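Local structure of NEQ011 (Nanoarchaeum equitans Kin4-M, 6GQ8) at residues V33-N37 and Y74-K78; S40-V46 and I94-H100; G89-A93 and K104-L109; I60-F65 and P77-A83. The protein is a superoxide reductase of the neelaredoxin type that binds a mononuclear iron and probably reduces superoxide anion by electron transfer. Residues are numbered along the deposited sequence.

Overall arrangement
From the N terminus, the chain first enters a contact at residues 33-37, in the loop leading to strand 43-52; interaction 1 joins this loop to the start of strand 74-84. Before that loop is closed, residues 40-46 open interaction 2, which ends at 94-100, so interactions 1 and 2 cross; both supply iron ligands, and His-35 NE2 lies 3.0 Å from His-41 NE2. Interaction 4 (60-65 with 77-83) nests inside interaction 2, shares Pro-77 and Lys-78 with interaction 1, and packs the two sheets together. Interaction 3 (89-93 with 104-109) follows interaction 4 in series, crosses interaction 2 and pairs the C-terminal strand with strand 89-97.

Interaction 1 (V33-N37 and Y74-K78); sequences VKHPN and YTEPK. With FE (Fe (III) ion), chain E.
This surface contact joins the loop that carries an iron ligand of the superoxide reductase site to the start of strand 74-84. Residues 33-37 form no regular strand; CA directions 34-37 and 74-77 differ by 132°, and the nearest CA atoms, of Asn-37 and Tyr-74, lie 7.2 Å apart. Among polar contacts, Asn-37 (chi1 t) points toward the strand and donates from ND2 to Thr-75 O at 2.8 Å, while its OD1 is hydrogen-bonded to His-68 ND1. Lys-34 NZ and Glu-76 OE1, 3.0 Å apart, form a salt bridge whose hydrogen bond is weak; lysine chi3 and chi4, both p, curl its chain to that carboxylate. Van der Waals contact is limited (246 Å² buried in all): Asn-37 O lies at the Tyr-74 ring edge, 3.4 Å from CE1. Pro-77, phi/psi -77/64, centres an inverse gamma turn where the strand turns a corner. For the metal, His-35 (chi1 t) donates from ND1 to Pro-36 O at 2.7 Å, orienting the imidazole and leaving NE2 2.2 Å from FE.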
# COMPACT_ATOMS: atom_id res chain seq x y z
N VAL A 33 -7.62 18.86 -16.83
CA VAL A 33 -6.33 19.54 -16.85
C VAL A 33 -5.33 18.57 -16.24
O VAL A 33 -5.40 18.28 -15.04
CB VAL A 33 -6.36 20.87 -16.09
CG1 VAL A 33 -5.00 21.54 -16.17
CG2 VAL A 33 -7.44 21.78 -16.65
N LYS A 34 -4.42 18.06 -17.06
CA LYS A 34 -3.48 17.04 -16.61
C LYS A 34 -2.58 17.59 -15.51
O LYS A 34 -2.02 18.68 -15.63
CB LYS A 34 -2.65 16.53 -17.79
CG LYS A 34 -3.19 15.25 -18.41
CD LYS A 34 -2.37 14.81 -19.61
CE LYS A 34 -0.93 14.49 -19.22
NZ LYS A 34 -0.85 13.29 -18.34
N HIS A 35 -2.45 16.83 -14.43
CA HIS A 35 -1.54 17.19 -13.36
C HIS A 35 -0.12 16.77 -13.73
O HIS A 35 0.07 15.73 -14.36
CB HIS A 35 -1.97 16.52 -12.05
CG HIS A 35 -1.19 16.96 -10.85
ND1 HIS A 35 -0.01 16.37 -10.46
CD2 HIS A 35 -1.45 17.92 -9.93
CE1 HIS A 35 0.44 16.96 -9.37
NE2 HIS A 35 -0.41 17.90 -9.02
N PRO A 36 0.89 17.56 -13.37
CA PRO A 36 2.28 17.15 -13.63
C PRO A 36 2.58 15.79 -13.02
O PRO A 36 2.04 15.42 -11.98
CB PRO A 36 3.11 18.26 -12.97
CG PRO A 36 2.22 19.46 -12.99
CD PRO A 36 0.81 18.93 -12.82
N ASN A 37 3.45 15.03 -13.70
CA ASN A 37 3.88 13.71 -13.24
C ASN A 37 5.40 13.71 -13.26
O ASN A 37 6.03 13.23 -14.21
CB ASN A 37 3.29 12.59 -14.10
CG ASN A 37 3.36 11.24 -13.43
OD1 ASN A 37 4.16 11.03 -12.52
ND2 ASN A 37 2.53 10.31 -13.88
N TYR A 74 6.04 6.24 -16.61
CA TYR A 74 5.14 7.11 -15.87
C TYR A 74 3.80 6.41 -15.66
O TYR A 74 3.17 6.00 -16.64
CB TYR A 74 4.91 8.43 -16.61
CG TYR A 74 6.16 9.24 -16.83
CD1 TYR A 74 6.53 10.23 -15.93
CD2 TYR A 74 6.97 9.02 -17.93
CE1 TYR A 74 7.68 10.97 -16.13
CE2 TYR A 74 8.12 9.75 -18.14
CZ TYR A 74 8.47 10.73 -17.23
OH TYR A 74 9.61 11.47 -17.43
N THR A 75 3.37 6.30 -14.41
CA THR A 75 2.04 5.78 -14.11
C THR A 75 1.05 6.94 -14.05
O THR A 75 1.22 7.87 -13.25
CB THR A 75 2.02 5.02 -12.78
OG1 THR A 75 3.10 4.07 -12.75
CG2 THR A 75 0.70 4.27 -12.64
N GLU A 76 0.04 6.89 -14.91
CA GLU A 76 -0.97 7.93 -14.94
C GLU A 76 -1.89 7.81 -13.72
O GLU A 76 -2.21 6.70 -13.29
CB GLU A 76 -1.81 7.84 -16.21
CG GLU A 76 -1.15 8.43 -17.43
CD GLU A 76 -0.91 9.91 -17.30
OE1 GLU A 76 -1.89 10.68 -17.44
OE2 GLU A 76 0.25 10.32 -17.05
N PRO A 77 -2.34 8.93 -13.16
CA PRO A 77 -3.25 8.88 -12.00
C PRO A 77 -4.68 8.56 -12.42
O PRO A 77 -5.60 9.38 -12.29
CB PRO A 77 -3.11 10.29 -11.42
CG PRO A 77 -2.79 11.15 -12.59
CD PRO A 77 -1.93 10.30 -13.49
N LYS A 78 -4.87 7.36 -12.98
CA LYS A 78 -6.18 6.89 -13.42
C LYS A 78 -6.27 5.40 -13.17
O LYS A 78 -5.33 4.66 -13.49
CB LYS A 78 -6.41 7.20 -14.90
CG LYS A 78 -7.70 6.61 -15.46
CD LYS A 78 -7.88 6.94 -16.94
CE LYS A 78 -9.19 6.37 -17.46
NZ LYS A 78 -9.46 6.77 -18.87
FE FE E . -0.07 19.21 -7.22

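Interaction 2 (S40-V46 and I94-H100); sequences SHHIQWV and ISYCTLH. With FE (Fe (III) ion), chain E.
Strands 43-46 and 94-97 run antiparallel, axes 4.9 Å apart at closest approach, directions 162° apart. Ile-94 O receives a CA-H...O contact from Val-46 CA at 3.1 Å, and Ile-94 CG2 lies 4.1 Å from Trp-45 CZ3. Ser-95 forms a non-hydrogen-bonded pair with Val-46 (CA-CA 4.2 Å). Tyr-96 N donates to Trp-45 O at 3.1 Å and Tyr-96 O accepts from Gln-44 N at 2.9 Å; its CB sits over the Trp-45 five-membered ring, 3.6 Å from the centroid. The polar ends of Trp-45 (chi1 p) and Tyr-96 (chi1 t) both hydrogen-bond to His-59 of the third subunit. Cys-97, t at chi1, pairs with Ile-43 (CA-CA 4.5 Å, non-hydrogen-bonded) and places SG 2.5 Å from FE. This end of the strand pair contributes three ligands, His-41 (NE2 2.3 Å from FE), Cys-97 and His-100, to the four-histidine, one-cysteine iron centre of superoxide reductases; His-10 and His-35 supply the rest. Thr-98 N donates to His-42 O and its OG1 accepts from His-42 N, both at 3.1 Å, while CG2 lies over the His-42 ring. Leu-99 CD1 covers the His-41 ring face, 3.8 Å from its centroid. Leu-99 N donates to Cys-97 SG at 3.5 Å. His-100 (chi1 m) brings ND1 2.2 Å from FE; its N donates weakly to Cys-97 SG at 3.5 Å, so two amides point at the iron-bound sulfur.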
# COMPACT_ATOMS: atom_id res chain seq x y z
N SER A 40 9.45 15.05 -8.20
CA SER A 40 9.19 15.89 -7.04
C SER A 40 7.79 16.48 -7.03
O SER A 40 7.49 17.32 -6.17
CB SER A 40 10.23 17.02 -6.96
OG SER A 40 11.53 16.48 -6.79
N HIS A 41 6.91 16.06 -7.94
CA HIS A 41 5.54 16.57 -7.97
C HIS A 41 4.69 15.61 -8.78
O HIS A 41 4.80 15.59 -10.01
CB HIS A 41 5.50 17.98 -8.57
CG HIS A 41 4.15 18.63 -8.47
ND1 HIS A 41 3.80 19.73 -9.21
CD2 HIS A 41 3.07 18.33 -7.70
CE1 HIS A 41 2.56 20.09 -8.91
NE2 HIS A 41 2.10 19.25 -8.00
N HIS A 42 3.85 14.83 -8.11
CA HIS A 42 3.03 13.85 -8.80
C HIS A 42 1.89 13.40 -7.90
O HIS A 42 1.92 13.58 -6.68
CB HIS A 42 3.85 12.63 -9.24
CG HIS A 42 4.58 11.95 -8.13
ND1 HIS A 42 5.93 12.09 -7.92
CD2 HIS A 42 4.14 11.12 -7.15
CE1 HIS A 42 6.30 11.38 -6.87
NE2 HIS A 42 5.23 10.78 -6.39
N ILE A 43 0.87 12.82 -8.52
CA ILE A 43 -0.22 12.18 -7.79
C ILE A 43 0.25 10.77 -7.43
O ILE A 43 0.52 9.96 -8.32
CB ILE A 43 -1.51 12.14 -8.62
CG1 ILE A 43 -1.88 13.54 -9.12
CG2 ILE A 43 -2.64 11.54 -7.80
CD1 ILE A 43 -2.17 14.54 -8.02
N GLN A 44 0.35 10.50 -6.14
CA GLN A 44 0.98 9.26 -5.68
C GLN A 44 -0.01 8.12 -5.53
O GLN A 44 0.31 6.98 -5.89
CB GLN A 44 1.71 9.51 -4.36
CG GLN A 44 2.75 8.46 -4.02
CD GLN A 44 3.60 8.86 -2.83
OE1 GLN A 44 3.18 8.72 -1.68
NE2 GLN A 44 4.80 9.38 -3.09
N TRP A 45 -1.20 8.38 -4.99
CA TRP A 45 -2.13 7.29 -4.72
C TRP A 45 -3.55 7.83 -4.60
O TRP A 45 -3.77 9.04 -4.47
CB TRP A 45 -1.74 6.53 -3.45
CG TRP A 45 -1.56 7.39 -2.22
CD1 TRP A 45 -0.38 7.86 -1.72
CD2 TRP A 45 -2.59 7.86 -1.34
NE1 TRP A 45 -0.61 8.60 -0.58
CE2 TRP A 45 -1.95 8.61 -0.33
CE3 TRP A 45 -3.98 7.71 -1.31
CZ2 TRP A 45 -2.67 9.21 0.71
CZ3 TRP A 45 -4.68 8.31 -0.28
CH2 TRP A 45 -4.03 9.06 0.71
N VAL A 46 -4.51 6.91 -4.65
CA VAL A 46 -5.91 7.21 -4.42
C VAL A 46 -6.51 6.10 -3.55
O VAL A 46 -6.29 4.92 -3.82
CB VAL A 46 -6.70 7.37 -5.73
CG1 VAL A 46 -6.43 6.20 -6.66
CG2 VAL A 46 -8.19 7.50 -5.45
N ILE A 94 -10.08 9.63 -2.14
CA ILE A 94 -9.07 10.48 -1.52
C ILE A 94 -7.78 10.29 -2.29
O ILE A 94 -7.30 9.16 -2.43
CB ILE A 94 -8.87 10.14 -0.03
CG1 ILE A 94 -10.17 10.37 0.75
CG2 ILE A 94 -7.73 10.95 0.56
CD1 ILE A 94 -10.03 10.13 2.24
N SER A 95 -7.23 11.39 -2.80
CA SER A 95 -6.01 11.35 -3.58
C SER A 95 -4.95 12.23 -2.92
O SER A 95 -5.28 13.18 -2.21
CB SER A 95 -6.25 11.82 -5.02
OG SER A 95 -6.71 13.15 -5.04
N TYR A 96 -3.69 11.91 -3.18
CA TYR A 96 -2.57 12.60 -2.54
C TYR A 96 -1.61 13.12 -3.60
O TYR A 96 -1.17 12.36 -4.47
CB TYR A 96 -1.82 11.68 -1.57
CG TYR A 96 -0.56 12.28 -1.01
CD1 TYR A 96 -0.61 13.30 -0.08
CD2 TYR A 96 0.69 11.81 -1.39
CE1 TYR A 96 0.55 13.85 0.45
CE2 TYR A 96 1.85 12.36 -0.87
CZ TYR A 96 1.77 13.38 0.05
OH TYR A 96 2.93 13.93 0.57
N CYS A 97 -1.29 14.41 -3.51
CA CYS A 97 -0.26 15.03 -4.32
C CYS A 97 0.94 15.33 -3.43
O CYS A 97 0.78 15.78 -2.29
CB CYS A 97 -0.76 16.31 -4.98
SG CYS A 97 0.53 17.31 -5.74
N THR A 98 2.14 15.06 -3.95
CA THR A 98 3.35 15.18 -3.13
C THR A 98 3.66 16.62 -2.73
O THR A 98 4.51 16.83 -1.87
CB THR A 98 4.55 14.59 -3.87
OG1 THR A 98 4.69 15.22 -5.14
CG2 THR A 98 4.35 13.09 -4.07
N LEU A 99 3.00 17.61 -3.33
CA LEU A 99 3.20 19.00 -2.96
C LEU A 99 1.97 19.68 -2.41
O LEU A 99 2.10 20.59 -1.58
CB LEU A 99 3.70 19.81 -4.17
CG LEU A 99 5.11 19.53 -4.68
CD1 LEU A 99 5.49 20.52 -5.77
CD2 LEU A 99 6.12 19.57 -3.55
N HIS A 100 0.76 19.28 -2.82
CA HIS A 100 -0.45 20.01 -2.48
C HIS A 100 -1.42 19.20 -1.63
O HIS A 100 -2.62 19.50 -1.60
CB HIS A 100 -1.12 20.51 -3.76
CG HIS A 100 -0.22 21.34 -4.62
ND1 HIS A 100 0.33 20.88 -5.79
CD2 HIS A 100 0.26 22.60 -4.45
CE1 HIS A 100 1.09 21.82 -6.32
NE2 HIS A 100 1.07 22.87 -5.52
FE FE E . -0.07 19.21 -7.22

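Interaction 3 (G89-A93 and K104-L109); sequences GKLIA and KTEKEL
Leu-91, Lys-90 and Glu-106 bury the most surface where strands 89-93 and 104-108 pair antiparallel, 4.3 Å between axes and 155° between directions, in the hairpin 89-97/101-108. Leu-91 marks the register: it forms a hydrogen-bonded pair with Lys-107, N donating to Lys-107 O at 2.7 Å and O accepting from Lys-107 N at 2.9 Å. Ala-93 and Thr-105 repeat this, with Ala-93 N to Thr-105 O at 2.8 Å and Thr-105 N to Ala-93 O at 2.9 Å. The Leu-91 side chain (chi1 m, chi2 t) brings CD1 to 4.1 Å from Leu-109 CD1 and also packs on Ile-16. Lys-90 (p, then extended) pairs with Glu-108 and Ile-92 with Glu-106, both non-hydrogen-bonded, CA-CA 4.0 and 4.5 Å. On their face Lys-90 NZ reaches Glu-106 OE1 at 2.9 Å, while Lys-104 NZ takes Glu-106 OE2 at 2.8 Å. Leu-109 N donates to Gly-89 O at 2.7 Å, and a water links Gly-89 N (2.9 Å) to Leu-109 O (2.6 Å). Leu-91 and Ala-93 thus turn apolar groups to strand 12-19 of the other sheet, whereas on the face of Ile-92 the two oxygens of the Glu-106 carboxylate are shared between Lys-90 and Lys-104 in a salt-bridge network.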
# COMPACT_ATOMS: atom_id res chain seq x y z
N GLY A 89 -25.64 4.64 -0.81
CA GLY A 89 -24.62 5.38 -0.08
C GLY A 89 -23.84 6.26 -1.03
O GLY A 89 -24.31 6.58 -2.12
N LYS A 90 -22.64 6.63 -0.61
CA LYS A 90 -21.78 7.46 -1.44
C LYS A 90 -20.37 6.88 -1.48
O LYS A 90 -19.87 6.37 -0.48
CB LYS A 90 -21.73 8.91 -0.92
CG LYS A 90 -21.22 9.07 0.50
CD LYS A 90 -21.32 10.52 0.94
CE LYS A 90 -20.81 10.71 2.36
NZ LYS A 90 -20.89 12.13 2.78
N LEU A 91 -19.75 6.98 -2.66
CA LEU A 91 -18.35 6.63 -2.81
C LEU A 91 -17.49 7.83 -2.45
O LEU A 91 -17.84 8.98 -2.71
CB LEU A 91 -18.06 6.19 -4.25
CG LEU A 91 -18.67 4.85 -4.67
CD1 LEU A 91 -18.38 4.56 -6.13
CD2 LEU A 91 -18.12 3.74 -3.79
N ILE A 92 -16.34 7.55 -1.85
CA ILE A 92 -15.42 8.60 -1.40
C ILE A 92 -14.04 8.28 -1.95
O ILE A 92 -13.50 7.20 -1.68
CB ILE A 92 -15.39 8.72 0.14
CG1 ILE A 92 -16.79 8.98 0.68
CG2 ILE A 92 -14.43 9.82 0.57
CD1 ILE A 92 -16.89 8.92 2.19
N ALA A 93 -13.49 9.21 -2.72
CA ALA A 93 -12.14 9.07 -3.26
C ALA A 93 -11.24 10.09 -2.59
O ALA A 93 -11.60 11.27 -2.49
CB ALA A 93 -12.13 9.27 -4.78
N LYS A 104 -10.41 15.28 -1.62
CA LYS A 104 -11.52 14.36 -1.46
C LYS A 104 -12.63 14.67 -2.45
O LYS A 104 -12.89 15.84 -2.77
CB LYS A 104 -12.10 14.43 -0.03
CG LYS A 104 -13.19 13.40 0.25
CD LYS A 104 -13.71 13.50 1.67
CE LYS A 104 -14.74 14.61 1.79
NZ LYS A 104 -15.53 14.52 3.05
N THR A 105 -13.28 13.62 -2.94
CA THR A 105 -14.48 13.73 -3.77
C THR A 105 -15.48 12.67 -3.33
O THR A 105 -15.10 11.53 -3.06
CB THR A 105 -14.15 13.56 -5.26
OG1 THR A 105 -13.31 14.63 -5.70
CG2 THR A 105 -15.42 13.53 -6.11
N GLU A 106 -16.75 13.06 -3.27
CA GLU A 106 -17.83 12.15 -2.92
C GLU A 106 -18.80 12.05 -4.09
O GLU A 106 -19.04 13.04 -4.78
CB GLU A 106 -18.57 12.61 -1.66
CG GLU A 106 -17.71 12.64 -0.41
CD GLU A 106 -18.44 13.22 0.79
OE1 GLU A 106 -19.63 13.56 0.66
OE2 GLU A 106 -17.81 13.33 1.87
N LYS A 107 -19.34 10.85 -4.31
CA LYS A 107 -20.33 10.64 -5.35
C LYS A 107 -21.38 9.67 -4.85
O LYS A 107 -21.04 8.57 -4.39
CB LYS A 107 -19.68 10.11 -6.63
CG LYS A 107 -20.59 10.13 -7.85
CD LYS A 107 -19.84 9.66 -9.08
CE LYS A 107 -20.63 9.92 -10.35
NZ LYS A 107 -20.93 11.37 -10.50
N GLU A 108 -22.65 10.06 -4.95
CA GLU A 108 -23.74 9.19 -4.53
C GLU A 108 -23.83 7.97 -5.43
O GLU A 108 -23.74 8.08 -6.66
CB GLU A 108 -25.06 9.96 -4.53
CG GLU A 108 -26.04 9.48 -3.47
CD GLU A 108 -25.55 9.75 -2.06
OE1 GLU A 108 -25.81 8.92 -1.17
OE2 GLU A 108 -24.90 10.80 -1.85
N LEU A 109 -24.03 6.81 -4.82
CA LEU A 109 -24.10 5.55 -5.56
C LEU A 109 -25.44 5.39 -6.27
O LEU A 109 -26.50 5.61 -5.68
CB LEU A 109 -23.86 4.37 -4.63
CG LEU A 109 -23.56 3.03 -5.31
CD1 LEU A 109 -22.26 3.11 -6.10
CD2 LEU A 109 -23.50 1.91 -4.28
OXT LEU A 109 -25.50 5.03 -7.44
O HOH W 1 -26.88 5.77 -3.16

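Interaction 4 (I60-F65 and P77-A83); sequences IARIEF and PKAIVYA
Phe-65, with chi1 m (-47°), lays its ring on Pro-77: Pro-77 CA stands 3.6 Å from the ring centroid, 7° off the normal, a CH-pi contact over the face. Ala-79 CB meets the same ring at its edge, 4.2 Å from Phe-65 CE1. The other contacts are apolar side chains turned toward each other: Ile-63 CG2 to Ala-79 CB at 3.9 Å, Ile-63 CD1 and Ala-61 CB each 3.9 Å from Val-81 CG1, and Ile-60 CG2 to Ala-83 CB at 3.7 Å. Strands 60-65 and 78-83, extended except at Ile-60 (phi/psi -97/-49), have directions 158° apart and axes 7.9 Å apart at closest approach; even the nearest pair, Phe-65 CA and Pro-77 CA, is 6.3 Å apart, too far for backbone pairing. Ile-60 and Ala-61 both face Leu-48 in a classic beta bulge, which lets both point inward. The second subunit pairs antiparallel with residues of both strands, so the sheets run on across the interface. Face-to-face packing of two sheets forms the core of a beta sandwich, the immunoglobulin-like desulfoferrodoxin fold.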
# COMPACT_ATOMS: atom_id res chain seq x y z
N ILE A 60 -12.58 0.20 -0.02
CA ILE A 60 -12.82 -0.66 -1.18
C ILE A 60 -11.52 -0.97 -1.92
O ILE A 60 -11.24 -2.12 -2.22
CB ILE A 60 -13.85 -0.01 -2.12
CG1 ILE A 60 -15.20 0.16 -1.42
CG2 ILE A 60 -14.02 -0.87 -3.37
CD1 ILE A 60 -15.82 -1.13 -0.94
N ALA A 61 -10.73 0.06 -2.22
CA ALA A 61 -9.51 -0.15 -2.98
C ALA A 61 -8.46 0.88 -2.57
O ALA A 61 -8.78 1.97 -2.11
CB ALA A 61 -9.76 -0.05 -4.49
N ARG A 62 -7.19 0.49 -2.74
CA ARG A 62 -6.05 1.39 -2.60
C ARG A 62 -5.17 1.21 -3.82
O ARG A 62 -4.73 0.10 -4.11
CB ARG A 62 -5.28 1.10 -1.30
CG ARG A 62 -3.97 1.85 -1.13
CD ARG A 62 -3.49 1.79 0.32
NE ARG A 62 -4.19 2.75 1.17
CZ ARG A 62 -4.06 2.82 2.50
NH1 ARG A 62 -3.26 1.97 3.14
NH2 ARG A 62 -4.72 3.74 3.18
N ILE A 63 -4.93 2.30 -4.56
CA ILE A 63 -4.16 2.25 -5.79
C ILE A 63 -2.98 3.19 -5.65
O ILE A 63 -3.16 4.40 -5.43
CB ILE A 63 -5.00 2.62 -7.03
CG1 ILE A 63 -6.25 1.74 -7.11
CG2 ILE A 63 -4.16 2.50 -8.29
CD1 ILE A 63 -7.53 2.49 -6.81
N GLU A 64 -1.77 2.65 -5.79
CA GLU A 64 -0.55 3.45 -5.78
C GLU A 64 -0.03 3.56 -7.21
O GLU A 64 0.14 2.54 -7.89
CB GLU A 64 0.52 2.82 -4.89
CG GLU A 64 0.12 2.60 -3.44
CD GLU A 64 0.73 3.63 -2.50
OE1 GLU A 64 1.41 4.55 -2.99
OE2 GLU A 64 0.56 3.49 -1.27
N PHE A 65 0.18 4.79 -7.66
CA PHE A 65 0.79 5.06 -8.96
C PHE A 65 2.28 5.23 -8.74
O PHE A 65 2.72 6.24 -8.19
CB PHE A 65 0.16 6.30 -9.59
CG PHE A 65 -1.35 6.32 -9.53
CD1 PHE A 65 -2.10 5.43 -10.28
CD2 PHE A 65 -2.01 7.20 -8.69
CE1 PHE A 65 -3.48 5.44 -10.22
CE2 PHE A 65 -3.39 7.21 -8.62
CZ PHE A 65 -4.13 6.33 -9.39
N PRO A 77 -2.34 8.93 -13.16
CA PRO A 77 -3.25 8.88 -12.00
C PRO A 77 -4.68 8.56 -12.42
O PRO A 77 -5.60 9.38 -12.29
CB PRO A 77 -3.11 10.29 -11.42
CG PRO A 77 -2.79 11.15 -12.59
CD PRO A 77 -1.93 10.30 -13.49
N LYS A 78 -4.87 7.36 -12.98
CA LYS A 78 -6.18 6.89 -13.42
C LYS A 78 -6.27 5.40 -13.17
O LYS A 78 -5.33 4.66 -13.49
CB LYS A 78 -6.41 7.20 -14.90
CG LYS A 78 -7.70 6.61 -15.46
CD LYS A 78 -7.88 6.94 -16.94
CE LYS A 78 -9.19 6.37 -17.46
NZ LYS A 78 -9.46 6.77 -18.87
N ALA A 79 -7.38 4.95 -12.60
CA ALA A 79 -7.54 3.53 -12.30
C ALA A 79 -9.01 3.15 -12.38
O ALA A 79 -9.89 3.97 -12.10
CB ALA A 79 -6.97 3.18 -10.92
N ILE A 80 -9.26 1.90 -12.75
CA ILE A 80 -10.59 1.32 -12.75
C ILE A 80 -10.57 0.11 -11.83
O ILE A 80 -9.71 -0.76 -11.97
CB ILE A 80 -11.04 0.93 -14.17
CG1 ILE A 80 -10.90 2.11 -15.13
CG2 ILE A 80 -12.49 0.43 -14.15
CD1 ILE A 80 -11.47 1.84 -16.51
N VAL A 81 -11.49 0.09 -10.87
CA VAL A 81 -11.65 -1.04 -9.96
C VAL A 81 -13.10 -1.50 -10.04
O VAL A 81 -13.96 -0.83 -10.62
CB VAL A 81 -11.26 -0.70 -8.50
CG1 VAL A 81 -9.78 -0.33 -8.41
CG2 VAL A 81 -12.14 0.40 -7.94
N TYR A 82 -13.36 -2.65 -9.42
CA TYR A 82 -14.65 -3.32 -9.51
C TYR A 82 -15.04 -3.80 -8.12
O TYR A 82 -14.22 -4.40 -7.42
CB TYR A 82 -14.59 -4.52 -10.47
CG TYR A 82 -14.21 -4.17 -11.89
CD1 TYR A 82 -15.18 -4.06 -12.88
CD2 TYR A 82 -12.88 -3.96 -12.25
CE1 TYR A 82 -14.84 -3.75 -14.18
CE2 TYR A 82 -12.53 -3.64 -13.54
CZ TYR A 82 -13.51 -3.54 -14.51
OH TYR A 82 -13.16 -3.22 -15.80
N ALA A 83 -16.28 -3.53 -7.72
CA ALA A 83 -16.72 -3.88 -6.38
C ALA A 83 -18.20 -4.26 -6.39
O ALA A 83 -18.99 -3.75 -7.18
CB ALA A 83 -16.51 -2.72 -5.40